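Local coordinates for protein hepatocyte growth factor-regulated tyrosine kinase substrate (PDB 1DVP) that is essential for endosome membrane invagination and multivesicular body formation, binds ubiquitin and phosphatidylinositol, and damps tyrosine kinase receptor signalling by promoting degradation of the active receptors, at residues A[14-20]-A[55-61]; A[29-34]-A[68-73]; A[179-183]-A[198-202]; A[190-196]-A[208-214]. All blocks are in the same frame, centred on the assembly; numbering follows the deposited sequence.

Contact 1: residues A[14-20]-A[55-61]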
# COMPACT_ATOMS: atom_id res chain seq x y z
N THR A 14 -26.21 -17.40 4.37
CA THR A 14 -26.38 -18.86 4.41
C THR A 14 -27.31 -19.39 3.31
O THR A 14 -27.69 -20.56 3.32
CB THR A 14 -26.96 -19.32 5.73
OG1 THR A 14 -28.22 -18.65 5.93
CG2 THR A 14 -26.00 -19.03 6.86
N SER A 15 -27.69 -18.52 2.39
CA SER A 15 -28.54 -18.87 1.28
C SER A 15 -27.96 -19.99 0.40
O SER A 15 -26.84 -19.89 -0.10
CB SER A 15 -28.76 -17.61 0.42
OG SER A 15 -29.50 -17.94 -0.74
N HIS A 16 -28.73 -21.05 0.18
CA HIS A 16 -28.25 -22.15 -0.64
C HIS A 16 -27.97 -21.74 -2.09
O HIS A 16 -27.27 -22.45 -2.82
CB HIS A 16 -29.23 -23.33 -0.59
CG HIS A 16 -30.54 -23.03 -1.25
ND1 HIS A 16 -31.48 -22.20 -0.68
CD2 HIS A 16 -31.00 -23.33 -2.48
CE1 HIS A 16 -32.46 -21.99 -1.54
NE2 HIS A 16 -32.19 -22.66 -2.64
N LEU A 17 -28.47 -20.58 -2.50
CA LEU A 17 -28.26 -20.09 -3.87
C LEU A 17 -26.85 -19.55 -4.16
O LEU A 17 -26.42 -19.52 -5.33
CB LEU A 17 -29.30 -19.00 -4.19
CG LEU A 17 -30.74 -19.49 -4.07
CD1 LEU A 17 -31.72 -18.34 -4.22
CD2 LEU A 17 -30.99 -20.56 -5.16
N ARG A 18 -26.14 -19.11 -3.12
CA ARG A 18 -24.79 -18.59 -3.30
C ARG A 18 -23.86 -19.74 -3.67
O ARG A 18 -23.94 -20.82 -3.08
CB ARG A 18 -24.32 -17.91 -2.01
CG ARG A 18 -25.10 -16.63 -1.65
CD ARG A 18 -24.68 -15.46 -2.53
NE ARG A 18 -23.22 -15.35 -2.55
CZ ARG A 18 -22.53 -14.40 -3.16
NH1 ARG A 18 -23.14 -13.43 -3.83
NH2 ARG A 18 -21.21 -14.44 -3.11
N LEU A 19 -22.99 -19.50 -4.65
CA LEU A 19 -22.06 -20.53 -5.13
C LEU A 19 -20.68 -20.34 -4.51
O LEU A 19 -19.80 -21.22 -4.59
CB LEU A 19 -22.01 -20.49 -6.67
CG LEU A 19 -23.33 -21.03 -7.26
CD1 LEU A 19 -23.34 -20.91 -8.78
CD2 LEU A 19 -23.53 -22.51 -6.85
N GLU A 20 -20.52 -19.21 -3.83
CA GLU A 20 -19.29 -18.90 -3.15
C GLU A 20 -19.75 -18.06 -1.98
O GLU A 20 -20.84 -17.44 -2.04
CB GLU A 20 -18.40 -18.07 -4.04
CG GLU A 20 -19.17 -16.93 -4.57
CD GLU A 20 -19.32 -17.02 -6.04
OE1 GLU A 20 -20.27 -16.37 -6.60
OE2 GLU A 20 -18.47 -17.73 -6.64
N ASN A 55 -30.51 -28.01 4.24
CA ASN A 55 -29.71 -27.88 3.03
C ASN A 55 -28.24 -28.01 3.41
O ASN A 55 -27.81 -27.39 4.38
CB ASN A 55 -30.00 -26.55 2.35
CG ASN A 55 -29.26 -26.39 1.03
OD1 ASN A 55 -28.06 -26.12 1.00
ND2 ASN A 55 -29.98 -26.56 -0.07
N PRO A 56 -27.46 -28.81 2.66
CA PRO A 56 -26.04 -29.01 2.96
C PRO A 56 -25.21 -27.74 2.77
O PRO A 56 -24.25 -27.53 3.50
CB PRO A 56 -25.63 -30.11 1.98
CG PRO A 56 -26.48 -29.78 0.75
CD PRO A 56 -27.83 -29.47 1.39
N HIS A 57 -25.56 -26.94 1.77
CA HIS A 57 -24.85 -25.68 1.49
C HIS A 57 -25.16 -24.61 2.56
O HIS A 57 -24.24 -24.00 3.08
CB HIS A 57 -25.21 -25.17 0.09
CG HIS A 57 -24.99 -26.20 -0.98
ND1 HIS A 57 -26.03 -26.87 -1.59
CD2 HIS A 57 -23.85 -26.72 -1.49
CE1 HIS A 57 -25.54 -27.76 -2.43
NE2 HIS A 57 -24.23 -27.70 -2.39
N SER A 58 -26.44 -24.41 2.87
CA SER A 58 -26.81 -23.46 3.91
C SER A 58 -26.16 -23.85 5.25
O SER A 58 -25.66 -23.00 6.03
CB SER A 58 -28.33 -23.43 4.11
OG SER A 58 -28.99 -22.93 2.97
N SER A 59 -26.20 -25.14 5.55
CA SER A 59 -25.65 -25.64 6.80
C SER A 59 -24.14 -25.41 6.87
O SER A 59 -23.61 -24.99 7.90
CB SER A 59 -25.96 -27.12 6.96
OG SER A 59 -25.23 -27.70 8.02
N CYS A 60 -23.44 -25.67 5.78
CA CYS A 60 -22.01 -25.48 5.81
C CYS A 60 -21.63 -24.01 5.81
O CYS A 60 -20.63 -23.63 6.40
CB CYS A 60 -21.34 -26.19 4.63
SG CYS A 60 -19.59 -26.45 4.96
N TYR A 61 -22.43 -23.19 5.12
CA TYR A 61 -22.20 -21.76 5.08
C TYR A 61 -22.33 -21.16 6.49
O TYR A 61 -21.51 -20.31 6.87
CB TYR A 61 -23.18 -21.06 4.12
CG TYR A 61 -22.74 -21.00 2.66
CD1 TYR A 61 -21.39 -20.83 2.32
CD2 TYR A 61 -23.67 -21.09 1.64
CE1 TYR A 61 -20.98 -20.75 0.98
CE2 TYR A 61 -23.29 -21.01 0.30
CZ TYR A 61 -21.95 -20.85 -0.03
OH TYR A 61 -21.59 -20.85 -1.38

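Contact 2: residues A[29-34]-A[68-73]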
# COMPACT_ATOMS: atom_id res chain seq x y z
N ILE A 29 -22.14 -8.89 9.37
CA ILE A 29 -22.50 -9.61 10.59
C ILE A 29 -21.43 -9.35 11.67
O ILE A 29 -21.77 -8.96 12.78
CB ILE A 29 -22.70 -11.15 10.33
CG1 ILE A 29 -24.03 -11.37 9.61
CG2 ILE A 29 -22.70 -11.97 11.69
CD1 ILE A 29 -24.26 -12.75 9.13
N CYS A 30 -20.15 -9.49 11.33
CA CYS A 30 -19.09 -9.23 12.31
C CYS A 30 -19.17 -7.82 12.87
O CYS A 30 -19.07 -7.64 14.07
CB CYS A 30 -17.72 -9.48 11.66
SG CYS A 30 -17.53 -11.20 11.22
N ASP A 31 -19.33 -6.81 12.02
CA ASP A 31 -19.48 -5.43 12.50
C ASP A 31 -20.71 -5.26 13.42
O ASP A 31 -20.63 -4.61 14.47
CB ASP A 31 -19.59 -4.47 11.30
CG ASP A 31 -18.23 -4.19 10.64
OD1 ASP A 31 -17.19 -4.36 11.33
OD2 ASP A 31 -18.22 -3.79 9.46
N GLU A 32 -21.86 -5.84 13.01
CA GLU A 32 -23.08 -5.71 13.83
C GLU A 32 -22.84 -6.25 15.24
O GLU A 32 -23.33 -5.68 16.20
CB GLU A 32 -24.30 -6.41 13.19
CG GLU A 32 -24.61 -5.86 11.80
CD GLU A 32 -25.74 -6.56 11.01
OE1 GLU A 32 -25.62 -7.75 10.62
OE2 GLU A 32 -26.74 -5.87 10.74
N ILE A 33 -22.06 -7.32 15.39
CA ILE A 33 -21.81 -7.87 16.71
C ILE A 33 -20.83 -6.96 17.47
O ILE A 33 -21.05 -6.59 18.65
CB ILE A 33 -21.23 -9.30 16.62
CG1 ILE A 33 -22.27 -10.23 15.99
CG2 ILE A 33 -20.81 -9.79 18.00
CD1 ILE A 33 -21.77 -11.72 15.82
N ASN A 34 -19.76 -6.59 16.78
CA ASN A 34 -18.73 -5.73 17.35
C ASN A 34 -19.32 -4.39 17.80
O ASN A 34 -18.94 -3.87 18.84
CB ASN A 34 -17.62 -5.52 16.32
CG ASN A 34 -16.73 -6.78 16.12
OD1 ASN A 34 -16.06 -6.90 15.10
ND2 ASN A 34 -16.72 -7.70 17.09
N SER A 68 -16.03 -17.02 11.20
CA SER A 68 -15.77 -15.60 11.07
C SER A 68 -16.03 -14.77 12.30
O SER A 68 -15.25 -13.88 12.60
CB SER A 68 -16.58 -15.01 9.90
OG SER A 68 -16.19 -15.62 8.71
N ILE A 69 -17.13 -15.02 13.02
CA ILE A 69 -17.35 -14.19 14.20
C ILE A 69 -16.40 -14.59 15.34
O ILE A 69 -16.00 -13.76 16.15
CB ILE A 69 -18.86 -14.20 14.68
CG1 ILE A 69 -19.29 -15.61 15.13
CG2 ILE A 69 -19.76 -13.75 13.53
CD1 ILE A 69 -20.66 -15.61 15.87
N VAL A 70 -16.02 -15.87 15.38
CA VAL A 70 -15.11 -16.32 16.41
C VAL A 70 -13.81 -15.65 16.10
O VAL A 70 -13.09 -15.19 16.98
CB VAL A 70 -14.90 -17.87 16.38
CG1 VAL A 70 -13.61 -18.26 17.20
CG2 VAL A 70 -16.10 -18.55 17.00
N LYS A 71 -13.47 -15.60 14.83
CA LYS A 71 -12.23 -14.97 14.46
C LYS A 71 -12.21 -13.41 14.53
O LYS A 71 -11.19 -12.81 14.89
CB LYS A 71 -11.82 -15.42 13.07
CG LYS A 71 -10.58 -14.77 12.58
CD LYS A 71 -9.97 -15.58 11.50
CE LYS A 71 -10.28 -14.96 10.15
NZ LYS A 71 -9.65 -15.79 9.08
N ASN A 72 -13.33 -12.78 14.17
CA ASN A 72 -13.39 -11.32 14.12
C ASN A 72 -14.12 -10.59 15.23
O ASN A 72 -14.16 -9.37 15.21
CB ASN A 72 -14.03 -10.86 12.79
CG ASN A 72 -13.23 -11.27 11.60
OD1 ASN A 72 -11.99 -11.35 11.67
ND2 ASN A 72 -13.90 -11.54 10.50
N CYS A 73 -14.70 -11.32 16.18
CA CYS A 73 -15.47 -10.63 17.22
C CYS A 73 -15.01 -10.74 18.70
O CYS A 73 -15.70 -10.28 19.60
CB CYS A 73 -16.94 -11.01 17.05
SG CYS A 73 -17.57 -10.56 15.35

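Contact 3: residues A[179-183]-A[198-202]. With ZN (zinc ion), chain C.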
# COMPACT_ATOMS: atom_id res chain seq x y z
N HIS A 179 2.97 -2.91 -3.90
CA HIS A 179 2.64 -3.79 -2.79
C HIS A 179 1.64 -4.88 -3.21
O HIS A 179 0.71 -4.65 -4.03
CB HIS A 179 2.02 -3.02 -1.60
CG HIS A 179 2.96 -2.06 -0.94
ND1 HIS A 179 3.28 -0.83 -1.48
CD2 HIS A 179 3.64 -2.15 0.23
CE1 HIS A 179 4.12 -0.20 -0.68
NE2 HIS A 179 4.36 -0.98 0.37
N CYS A 180 1.84 -6.07 -2.66
CA CYS A 180 0.91 -7.17 -2.83
C CYS A 180 -0.21 -6.83 -1.83
O CYS A 180 0.06 -6.63 -0.64
CB CYS A 180 1.52 -8.49 -2.36
SG CYS A 180 0.37 -9.89 -2.26
N ARG A 181 -1.45 -6.84 -2.26
CA ARG A 181 -2.54 -6.55 -1.33
C ARG A 181 -2.86 -7.71 -0.37
O ARG A 181 -3.58 -7.50 0.59
CB ARG A 181 -3.79 -6.19 -2.11
CG ARG A 181 -3.82 -4.80 -2.54
CD ARG A 181 -2.76 -4.45 -3.54
NE ARG A 181 -3.08 -3.14 -4.11
CZ ARG A 181 -2.26 -2.36 -4.80
NH1 ARG A 181 -0.99 -2.70 -5.08
NH2 ARG A 181 -2.73 -1.20 -5.24
N ASN A 182 -2.36 -8.93 -0.61
CA ASN A 182 -2.60 -10.04 0.31
C ASN A 182 -1.57 -10.12 1.44
O ASN A 182 -1.96 -10.35 2.60
CB ASN A 182 -2.59 -11.41 -0.41
CG ASN A 182 -3.12 -12.54 0.49
OD1 ASN A 182 -2.47 -13.58 0.68
ND2 ASN A 182 -4.31 -12.33 1.06
N CYS A 183 -0.27 -9.92 1.16
CA CYS A 183 0.71 -10.05 2.26
C CYS A 183 1.35 -8.72 2.66
O CYS A 183 2.07 -8.65 3.63
CB CYS A 183 1.82 -11.06 1.92
SG CYS A 183 2.89 -10.65 0.47
N LEU A 198 -9.96 -10.28 -3.03
CA LEU A 198 -9.60 -10.74 -1.69
C LEU A 198 -10.84 -10.40 -0.90
O LEU A 198 -10.86 -9.53 -0.01
CB LEU A 198 -8.38 -9.98 -1.19
CG LEU A 198 -7.14 -10.24 -2.07
CD1 LEU A 198 -6.06 -9.23 -1.70
CD2 LEU A 198 -6.63 -11.65 -1.88
N PRO A 199 -11.89 -11.14 -1.22
CA PRO A 199 -13.16 -10.87 -0.54
C PRO A 199 -13.13 -10.98 1.00
O PRO A 199 -13.91 -10.32 1.69
CB PRO A 199 -14.13 -11.81 -1.27
CG PRO A 199 -13.24 -13.00 -1.65
CD PRO A 199 -11.91 -12.38 -2.02
N LYS A 200 -12.21 -11.74 1.54
CA LYS A 200 -12.15 -11.84 3.00
C LYS A 200 -11.66 -10.58 3.67
O LYS A 200 -11.85 -10.38 4.88
CB LYS A 200 -11.31 -13.02 3.44
CG LYS A 200 -12.05 -14.31 3.37
CD LYS A 200 -11.09 -15.48 3.18
CE LYS A 200 -11.70 -16.63 2.31
NZ LYS A 200 -11.52 -16.38 0.83
N TYR A 201 -11.00 -9.74 2.89
CA TYR A 201 -10.54 -8.46 3.38
C TYR A 201 -11.51 -7.36 2.94
O TYR A 201 -11.17 -6.19 3.05
CB TYR A 201 -9.17 -8.07 2.81
CG TYR A 201 -8.01 -8.94 3.20
CD1 TYR A 201 -8.06 -9.76 4.31
CD2 TYR A 201 -6.83 -8.89 2.46
CE1 TYR A 201 -6.94 -10.53 4.68
CE2 TYR A 201 -5.74 -9.62 2.80
CZ TYR A 201 -5.79 -10.44 3.92
OH TYR A 201 -4.64 -11.12 4.26
N GLY A 202 -12.66 -7.75 2.40
CA GLY A 202 -13.66 -6.77 1.94
C GLY A 202 -13.31 -6.24 0.58
O GLY A 202 -13.86 -5.21 0.14
ZN ZN C . 1.79 -11.50 -1.43

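Contact 4: residues A[190-196]-A[208-214]. With ZN (zinc ion), chain C; ZN (zinc ion), chain B.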
# COMPACT_ATOMS: atom_id res chain seq x y z
N GLN A 190 7.01 -7.53 -12.33
CA GLN A 190 6.95 -8.89 -12.84
C GLN A 190 6.65 -9.92 -11.78
O GLN A 190 6.19 -10.98 -12.13
CB GLN A 190 8.22 -9.32 -13.61
CG GLN A 190 8.56 -8.33 -14.64
CD GLN A 190 9.92 -8.62 -15.21
OE1 GLN A 190 10.07 -9.52 -16.03
NE2 GLN A 190 10.92 -7.91 -14.72
N CYS A 191 6.92 -9.66 -10.50
CA CYS A 191 6.51 -10.64 -9.49
C CYS A 191 5.07 -10.39 -8.95
O CYS A 191 4.63 -11.12 -8.10
CB CYS A 191 7.48 -10.67 -8.30
SG CYS A 191 9.10 -11.47 -8.71
N THR A 192 4.40 -9.35 -9.44
CA THR A 192 3.02 -8.99 -9.03
C THR A 192 2.22 -8.60 -10.26
O THR A 192 1.50 -7.60 -10.27
CB THR A 192 3.02 -7.77 -8.00
OG1 THR A 192 3.90 -6.72 -8.45
CG2 THR A 192 3.48 -8.23 -6.68
N ALA A 193 2.34 -9.39 -11.33
CA ALA A 193 1.64 -9.08 -12.58
C ALA A 193 0.22 -9.73 -12.63
O ALA A 193 -0.56 -9.50 -13.57
CB ALA A 193 2.54 -9.51 -13.82
N LYS A 194 -0.11 -10.53 -11.64
CA LYS A 194 -1.42 -11.17 -11.59
C LYS A 194 -2.27 -10.48 -10.51
O LYS A 194 -1.78 -9.77 -9.63
CB LYS A 194 -1.32 -12.66 -11.24
CG LYS A 194 -0.50 -13.54 -12.25
CD LYS A 194 -0.50 -14.99 -11.76
CE LYS A 194 0.68 -15.85 -12.31
NZ LYS A 194 1.47 -16.34 -11.12
N GLN A 195 -3.57 -10.70 -10.60
CA GLN A 195 -4.48 -10.09 -9.66
C GLN A 195 -5.62 -11.04 -9.40
O GLN A 195 -5.80 -12.04 -10.12
CB GLN A 195 -4.99 -8.79 -10.23
CG GLN A 195 -5.67 -8.91 -11.56
CD GLN A 195 -6.10 -7.54 -12.04
OE1 GLN A 195 -5.38 -6.56 -11.81
NE2 GLN A 195 -7.28 -7.46 -12.71
N CYS A 196 -6.36 -10.75 -8.34
CA CYS A 196 -7.50 -11.55 -7.92
C CYS A 196 -8.21 -10.83 -6.78
O CYS A 196 -7.67 -9.89 -6.17
CB CYS A 196 -7.10 -12.96 -7.49
SG CYS A 196 -6.16 -13.08 -5.96
N ARG A 208 -3.87 -6.26 -7.25
CA ARG A 208 -2.51 -6.80 -7.45
C ARG A 208 -2.07 -7.74 -6.30
O ARG A 208 -2.26 -7.38 -5.16
CB ARG A 208 -1.54 -5.61 -7.57
CG ARG A 208 -0.05 -6.04 -7.63
CD ARG A 208 0.87 -4.86 -7.43
NE ARG A 208 0.61 -3.84 -8.43
CZ ARG A 208 1.08 -3.86 -9.67
NH1 ARG A 208 1.84 -4.85 -10.09
NH2 ARG A 208 0.80 -2.86 -10.49
N VAL A 209 -1.55 -8.96 -6.60
CA VAL A 209 -1.02 -9.86 -5.59
C VAL A 209 0.36 -10.43 -6.09
O VAL A 209 0.64 -10.44 -7.28
CB VAL A 209 -1.95 -11.06 -5.30
CG1 VAL A 209 -3.25 -10.59 -4.61
CG2 VAL A 209 -2.34 -11.78 -6.58
N CYS A 210 1.21 -10.88 -5.19
CA CYS A 210 2.48 -11.47 -5.58
C CYS A 210 2.24 -12.96 -5.97
O CYS A 210 1.19 -13.57 -5.68
CB CYS A 210 3.48 -11.38 -4.41
SG CYS A 210 3.14 -12.54 -3.13
N ASP A 211 3.24 -13.53 -6.62
CA ASP A 211 3.18 -14.91 -7.08
C ASP A 211 2.97 -15.88 -5.95
O ASP A 211 2.14 -16.73 -6.06
CB ASP A 211 4.44 -15.23 -7.90
CG ASP A 211 4.39 -14.57 -9.25
OD1 ASP A 211 3.28 -14.24 -9.65
OD2 ASP A 211 5.40 -14.38 -9.93
N GLY A 212 3.71 -15.76 -4.86
CA GLY A 212 3.52 -16.66 -3.73
C GLY A 212 2.08 -16.66 -3.22
O GLY A 212 1.51 -17.73 -2.95
N CYS A 213 1.49 -15.46 -3.05
CA CYS A 213 0.09 -15.30 -2.57
C CYS A 213 -0.91 -15.81 -3.60
O CYS A 213 -1.86 -16.47 -3.26
CB CYS A 213 -0.21 -13.82 -2.22
SG CYS A 213 0.58 -13.38 -0.65
N PHE A 214 -0.70 -15.50 -4.87
CA PHE A 214 -1.60 -15.98 -5.91
C PHE A 214 -1.65 -17.52 -5.90
O PHE A 214 -2.70 -18.13 -6.15
CB PHE A 214 -1.12 -15.54 -7.27
CG PHE A 214 -1.99 -15.99 -8.38
CD1 PHE A 214 -3.07 -15.22 -8.76
CD2 PHE A 214 -1.73 -17.18 -9.06
CE1 PHE A 214 -3.88 -15.62 -9.80
CE2 PHE A 214 -2.53 -17.60 -10.11
CZ PHE A 214 -3.60 -16.82 -10.49
ZN ZN C . 1.79 -11.50 -1.43
ZN ZN B . 10.44 -9.53 -8.39
O HOH W 1 3.70 -12.13 -11.86
O HOH W 2 1.34 -11.86 -9.57

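Contact 1: residues A[14-20]-A[55-61]
A loop that crosses the start of a helix can be held by side-chain donors from that helix, and segments 14-20 and 55-61 illustrate the principle. Ser58, in the first turn of its helix, gives the shortest link: its OG donates to Thr14 O at 2.7 Å, and Ser58 CA lies 3.1 Å from the same oxygen in a CA-H...O contact. Thr14 OG1 is satisfied elsewhere, by Leu10 O of the preceding helix. One helical turn beyond Ser58, Tyr61 reaches along the loop; its CB packs 3.9 Å from Thr14 CA, and its OH makes a weak hydrogen bond to Arg18 O at 2.9 Å. Within the loop, Ser15 to Arg18 forms a type I beta turn, closed by Arg18 N to Ser15 O at 3.2 Å, and Leu17 N donates weakly to Ser15 OG at 3.3 Å. The Arg18 guanidinium turns back on its own chain: NE and NH2 both donate to Glu20 O at 3.2 Å, and NH2 also donates to Pro21 O. On the helix side, Asn55 OD1 takes Ser58 N at 3.0 Å and, weakly, His57 N at 2.7 Å, while Asn55 ND2 sits 3.4 Å from His16 CB. The N-capped start of helix 56-72 is thus crossed by the connection between helices 5-14 and 23-34 in the all-helical superhelix of a VHS domain.

Contact 2: residues A[29-34]-A[68-73]
Small side chains can fill the space between packed helices, and here two cysteines do so between helices 29-34 and 68-72, which cross at -51° with their axes 9.7 Å apart at closest approach. Cys30, the residue most covered, directs SG at the opposing helix, 3.8 Å from Ser68 O, 4.1 Å from Ile69 CG2 and 3.7 Å from Asn72 ND2. Cys73, the first residue to leave helical geometry, answers from the other side: its SG lies 3.8 Å from Cys30 CB, 3.5 Å from Cys30 O and 4.1 Å from Ile33 CB. The two thiols are thus fitted against neighbouring atoms rather than joined in a disulphide. Ile69 comes third. Besides touching Cys30 SG, its CG2 meets Ile33 CD1 at 3.7 Å and Ile29 CG2 at 3.9 Å, extending the apolar seam; Val77 of helix 74-81 covers both Ile33 and Ile69. Asn34 lays its side chain against Cys73 at the C-terminal end of the pair, where the two CA atoms are 5.9 Å apart. Phe173 of the second subunit packs on Cys30, Asn34 and Asn72, and Asn72 OD1 is engaged by Asp153 N. Such an apolar crossing between non-consecutive helices is characteristic of the right-handed helical superhelix of VHS domains.

Contact 3: residues A[179-183]-A[198-202]
The FYVE-type zinc finger holds two zinc ions, and this contact joins a CxxC zinc knuckle of one of them to the turn that follows strand 194-198. His179, Cys180 and Arg181 end the basic RKHHCR motif, which, as in other FYVE domains, probably binds phosphatidylinositol 3-phosphate. Cys180 SG and Cys183 SG bind the zinc at 2.3 and 2.4 Å; Cys210 and Cys213 complete the four-cysteine site. The first thiolate also organises the backbone: Cys183 N donates to Cys180 SG at 3.5 Å, and Asn182 N does so weakly at 3.3 Å. The residues between the cysteines meet segment 198-202. Leu198 places CD1 3.8 Å from Arg181 CB, an apolar patch continued by Val207 and Leu217, with the Asn182 side chain packed alongside. After it, a 3-10 turn at 199-201, with Tyr201 N bonded to Leu198 O at 2.9 Å, swings the tyrosine back toward the knuckle. Arg181 itself turns away, its NH1 donating to His179 O at 2.8 Å. Citrate, probably from the crystallisation liquor, binds His179 and Arg181 and may mark the lipid pocket; Trp158 of the second subunit stacks on His179. Tyr201 presents the edge of its ring to Arg181 O, with CE2 3.7 Å away, and its OH donates to Asn182 O at 3.2 Å.

Contact 4: residues A[190-196]-A[208-214]
In the FYVE zinc finger, two zinc sites are coupled through the backbone between their ligands. Gln190 O lies 2.8 Å from water 1, which is also 3.1 Å from Asp211 OD1 and accepts from Ala193 N at 3.1 Å. Cys191 binds one zinc through SG at 2.4 Å, while its O accepts from Asp211 N at 3.2 Å, just beyond Cys210, a ligand of the other zinc. Thr192 OG1 accepts from Arg208 NH1 at 3.2 Å and is also bonded to Cys188 O. Lys194 enters the antiparallel hairpin: its O accepts from Val209 N at 3.1 Å, its N donates at 2.9 Å to water 2, which also lies 2.8 Å from Val209 O, and its NZ forms a salt bridge with Asp211 OD1 at 3.1 Å. Gln195 stands opposite Arg208 as a non-hydrogen-bonded pair, their CA atoms 4.4 Å apart, and Cys196 SG, not a zinc ligand, packs 4.1 Å from Val209 CG1. The partner chain turns into helix 211-219, N-capped by Cys210, whose SG accepts from Cys213 N at 3.4 Å. On that helix, Phe214 offers a ring face to Lys194, with CD 3.6 Å from the ring centroid in a CH-pi contact.

The four contacts divide between two domains that follow one another along the chain. Contacts 1 and 2 belong to the VHS domain and share helix 56-72, one near its start and the other at its end; their segments alternate in sequence and their centres lie 19 Å apart. Contacts 3 and 4 come later, in the FYVE finger, with interleaved segments, centres 11 Å apart and a common zinc ion; Arg181 N meets Arg208 O at 3.1 Å between them. Contacts 2 and 3, with centres 18 Å apart, both touch the second subunit. One domain is held by helix packing, the other by zinc sites together with a small hairpin and a helix, while dimer contacts involve both.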